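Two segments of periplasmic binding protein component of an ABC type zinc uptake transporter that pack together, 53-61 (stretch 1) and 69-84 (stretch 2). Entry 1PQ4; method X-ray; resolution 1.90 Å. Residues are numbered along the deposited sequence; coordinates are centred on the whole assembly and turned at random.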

# COMPACT_ATOMS: atom_id res chain seq x y z
N GLU A 53 -16.49 2.67 -15.76
CA GLU A 53 -16.65 4.10 -15.99
C GLU A 53 -15.38 4.84 -15.62
O GLU A 53 -15.04 5.90 -16.20
CB GLU A 53 -17.86 4.57 -15.21
CG GLU A 53 -19.11 4.03 -15.90
CD GLU A 53 -20.33 4.11 -15.06
OE1 GLU A 53 -20.74 3.06 -14.51
OE2 GLU A 53 -20.87 5.24 -14.94
N ALA A 54 -14.65 4.30 -14.65
CA ALA A 54 -13.39 4.91 -14.26
C ALA A 54 -12.42 3.87 -13.72
O ALA A 54 -12.80 2.75 -13.34
CB ALA A 54 -13.63 6.00 -13.23
N TYR A 55 -11.18 4.25 -13.67
CA TYR A 55 -10.14 3.37 -13.17
C TYR A 55 -9.32 4.23 -12.23
O TYR A 55 -8.89 5.35 -12.59
CB TYR A 55 -9.27 2.85 -14.33
CG TYR A 55 -8.25 1.86 -13.86
CD1 TYR A 55 -8.38 0.48 -14.16
CD2 TYR A 55 -7.18 2.27 -13.07
CE1 TYR A 55 -7.47 -0.45 -13.68
CE2 TYR A 55 -6.27 1.34 -12.57
CZ TYR A 55 -6.42 -0.02 -12.90
OH TYR A 55 -5.47 -0.91 -12.47
N VAL A 56 -9.13 3.76 -11.00
CA VAL A 56 -8.35 4.56 -10.06
C VAL A 56 -6.91 4.07 -9.92
O VAL A 56 -6.65 2.97 -9.44
CB VAL A 56 -9.04 4.59 -8.67
CG1 VAL A 56 -8.13 5.38 -7.64
CG2 VAL A 56 -10.37 5.32 -8.82
N LEU A 57 -5.98 4.90 -10.40
CA LEU A 57 -4.57 4.60 -10.37
C LEU A 57 -3.91 4.94 -9.04
O LEU A 57 -4.24 5.97 -8.41
CB LEU A 57 -3.84 5.44 -11.41
CG LEU A 57 -4.32 5.34 -12.86
CD1 LEU A 57 -3.86 6.58 -13.66
CD2 LEU A 57 -3.80 4.05 -13.46
N ILE A 58 -2.96 4.11 -8.64
CA ILE A 58 -2.17 4.47 -7.48
C ILE A 58 -1.28 5.63 -8.02
O ILE A 58 -1.01 6.62 -7.34
CB ILE A 58 -1.26 3.29 -7.06
CG1 ILE A 58 -2.10 2.22 -6.32
CG2 ILE A 58 -0.08 3.79 -6.26
CD1 ILE A 58 -2.96 1.40 -7.20
N GLY A 59 -0.83 5.50 -9.27
CA GLY A 59 0.01 6.54 -9.84
C GLY A 59 1.49 6.31 -9.57
O GLY A 59 1.89 5.21 -9.18
N LEU A 60 2.28 7.34 -9.76
CA LEU A 60 3.73 7.29 -9.55
C LEU A 60 4.38 6.16 -10.30
O LEU A 60 5.37 5.60 -9.85
CB LEU A 60 4.07 7.22 -8.04
CG LEU A 60 3.63 8.47 -7.26
CD1 LEU A 60 3.82 8.29 -5.75
CD2 LEU A 60 4.47 9.69 -7.76
N GLY A 61 3.84 5.81 -11.45
CA GLY A 61 4.43 4.72 -12.20
C GLY A 61 4.01 3.33 -11.78
O GLY A 61 4.37 2.35 -12.42
N LYS A 69 -2.38 -1.20 -22.02
CA LYS A 69 -3.41 -2.23 -22.12
C LYS A 69 -4.73 -1.78 -21.53
O LYS A 69 -5.79 -2.08 -22.06
CB LYS A 69 -2.95 -3.52 -21.45
CG LYS A 69 -1.70 -4.13 -22.11
CD LYS A 69 -1.29 -5.46 -21.47
CE LYS A 69 -0.08 -6.04 -22.20
NZ LYS A 69 0.27 -7.37 -21.66
N LEU A 70 -4.68 -1.07 -20.41
CA LEU A 70 -5.94 -0.57 -19.83
C LEU A 70 -6.63 0.38 -20.81
O LEU A 70 -7.85 0.28 -21.01
CB LEU A 70 -5.68 0.23 -18.54
CG LEU A 70 -5.01 -0.53 -17.42
CD1 LEU A 70 -4.80 0.44 -16.22
CD2 LEU A 70 -5.93 -1.74 -17.05
N LYS A 71 -5.89 1.34 -21.36
CA LYS A 71 -6.46 2.32 -22.28
C LYS A 71 -7.06 1.69 -23.53
O LYS A 71 -8.13 2.07 -24.00
CB LYS A 71 -5.40 3.37 -22.67
CG LYS A 71 -4.89 4.18 -21.48
CD LYS A 71 -4.04 5.41 -21.88
CE LYS A 71 -2.62 5.01 -22.35
NZ LYS A 71 -1.70 6.18 -22.61
N ALA A 72 -6.38 0.69 -24.07
CA ALA A 72 -6.87 -0.00 -25.26
C ALA A 72 -8.12 -0.82 -24.93
O ALA A 72 -9.00 -1.00 -25.79
CB ALA A 72 -5.79 -0.93 -25.79
N ALA A 73 -8.21 -1.32 -23.71
CA ALA A 73 -9.38 -2.14 -23.34
C ALA A 73 -10.66 -1.31 -23.17
O ALA A 73 -11.79 -1.79 -23.34
CB ALA A 73 -9.08 -2.93 -22.04
N ASN A 74 -10.47 -0.04 -22.83
CA ASN A 74 -11.60 0.85 -22.63
C ASN A 74 -11.09 2.26 -22.80
O ASN A 74 -10.43 2.82 -21.92
CB ASN A 74 -12.17 0.69 -21.22
CG ASN A 74 -13.53 1.37 -21.08
OD1 ASN A 74 -13.88 2.25 -21.87
ND2 ASN A 74 -14.29 0.98 -20.05
N ALA A 75 -11.40 2.85 -23.94
CA ALA A 75 -10.93 4.20 -24.24
C ALA A 75 -11.82 5.27 -23.65
O ALA A 75 -11.47 6.43 -23.63
CB ALA A 75 -10.82 4.38 -25.73
N ASN A 76 -12.97 4.87 -23.14
CA ASN A 76 -13.90 5.82 -22.59
C ASN A 76 -13.75 6.04 -21.09
O ASN A 76 -14.10 7.12 -20.58
CB ASN A 76 -15.30 5.36 -22.93
CG ASN A 76 -15.50 5.24 -24.43
OD1 ASN A 76 -15.37 6.23 -25.15
ND2 ASN A 76 -15.77 4.02 -24.91
N MET A 77 -13.21 5.06 -20.38
CA MET A 77 -13.08 5.21 -18.94
C MET A 77 -12.10 6.27 -18.50
O MET A 77 -11.01 6.43 -19.06
CB MET A 77 -12.72 3.89 -18.27
CG MET A 77 -11.29 3.55 -18.28
SD MET A 77 -11.03 1.91 -17.53
CE MET A 77 -9.37 1.72 -17.98
N LYS A 78 -12.49 7.00 -17.47
CA LYS A 78 -11.65 8.05 -16.94
C LYS A 78 -10.54 7.44 -16.09
O LYS A 78 -10.79 6.57 -15.26
CB LYS A 78 -12.50 9.00 -16.07
N LEU A 79 -9.32 7.89 -16.31
CA LEU A 79 -8.20 7.44 -15.49
C LEU A 79 -8.03 8.46 -14.37
O LEU A 79 -7.73 9.64 -14.63
CB LEU A 79 -6.93 7.42 -16.31
CG LEU A 79 -6.96 6.41 -17.48
CD1 LEU A 79 -5.62 6.43 -18.18
CD2 LEU A 79 -7.23 5.02 -16.98
N ILE A 80 -8.24 8.04 -13.14
CA ILE A 80 -8.07 8.95 -12.00
C ILE A 80 -6.70 8.73 -11.39
O ILE A 80 -6.43 7.66 -10.86
CB ILE A 80 -9.15 8.72 -10.95
CG1 ILE A 80 -10.52 9.13 -11.53
CG2 ILE A 80 -8.85 9.52 -9.71
CD1 ILE A 80 -11.73 8.61 -10.75
N ASP A 81 -5.85 9.74 -11.44
CA ASP A 81 -4.51 9.63 -10.89
C ASP A 81 -4.55 10.02 -9.41
O ASP A 81 -4.55 11.21 -9.07
CB ASP A 81 -3.58 10.54 -11.66
CG ASP A 81 -2.17 10.55 -11.11
OD1 ASP A 81 -1.87 9.80 -10.14
OD2 ASP A 81 -1.36 11.32 -11.65
N SER A 82 -4.58 9.03 -8.52
CA SER A 82 -4.73 9.39 -7.12
C SER A 82 -3.52 9.97 -6.45
O SER A 82 -3.62 10.50 -5.34
CB SER A 82 -5.29 8.21 -6.30
OG SER A 82 -4.28 7.29 -6.04
N ALA A 83 -2.36 9.93 -7.12
CA ALA A 83 -1.16 10.48 -6.54
C ALA A 83 -0.98 11.99 -6.85
O ALA A 83 0.04 12.57 -6.46
CB ALA A 83 0.06 9.73 -7.05
N GLN A 84 -1.96 12.61 -7.49
CA GLN A 84 -1.77 14.04 -7.82
C GLN A 84 -1.39 14.93 -6.64
O GLN A 84 -2.01 14.89 -5.57
CB GLN A 84 -2.98 14.64 -8.56
CG GLN A 84 -4.31 14.65 -7.87
CD GLN A 84 -5.39 15.46 -8.64
OE1 GLN A 84 -5.51 15.36 -9.88
NE2 GLN A 84 -6.18 16.26 -7.90
O HOH W 1 1.30 9.81 -10.69

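The strongest polar links are backbone hydrogen bonds that join strand 54-57 to strand 78-81 as parallel neighbours. Their N-to-C directions differ by 22°, and the paired CA atoms lie 4.5 to 5.1 Å apart from Ala 54 with Lys 78 to Leu 57 with Asp 81. The bonding alternates, as a parallel ladder requires. Lys 78 N donates to Glu 53 O at 3.1 Å, and Tyr 55 N returns a bond to Lys 78 O at 2.8 Å; Ile 80 N then donates to Tyr 55 O at 2.8 Å, and Leu 57 N to Ile 80 O at 2.8 Å. The N-H...O angle is 175° for the Ile 80 to Tyr 55 bond and 155° or more for the other three, so the amides point well at their acceptors.

The ladder closes at Leu 57 O, which accepts twice from one residue: Ser 82 N lies 3.1 Å from Leu 57 O, and Ser 82 OG lies 2.7 Å from the same Leu 57 O. With chi1 at 78° (p), the serine hydroxyl adds a side-chain bond to the last backbone rung. Two CA-H...O contacts supplement the opposite end, Ala 54 CA to Lys 78 O at 3.2 Å and Met 77 CA to Glu 53 O at 3.4 Å.

At the end of its strand, Asp 81 begins a type I turn that runs to Gln 84. Asp 81 OD1 accepts from Ala 83 N at 3.1 Å, bracing the turn from within, while water 1 connects the stretches by accepting from Leu 60 N at 2.8 Å and donating to Asp 81 OD2 at 3.2 Å. The turn faces Gly 59, where the lack of a side chain matters: an ideal CB would come within 2.5 Å of Asp 81 OD1 and 2.9 Å of Ala 83 CB. The backbone angles of Gly 59, 90/-164, independently call for glycine.

Side chains alternate between the two sheet faces. Ala 54, Val 56, Lys 78 and Ile 80 share one face, where Ile 80 CD1 meets both Val 56 CG2 at 4.0 Å and Ala 54 CB at 4.1 Å. Lys 78 is modelled only to CB, so the rest of its side chain cannot be assessed.

Tyr 55, Leu 57, Leu 79 and Asp 81 occupy the other face. Here Tyr 55 CB packs 4.0 Å from Leu 79 CD2 and 3.8 Å from Met 77 SD. Farther out, Leu 70 reaches from the helix so that its CD1 sits 3.8 Å from the centroid of the Tyr 55 ring (CG to CZ) and 16° off the ring normal, a CH-pi contact over the face. Leu 57 CD1 extends the apolar patch to Leu 79 CB at 4.1 Å.

Beyond the ladder, Leu 60 CG rests 3.8 Å from Ala 83 CB. Together these contacts bury 719 Å², summed over both stretches.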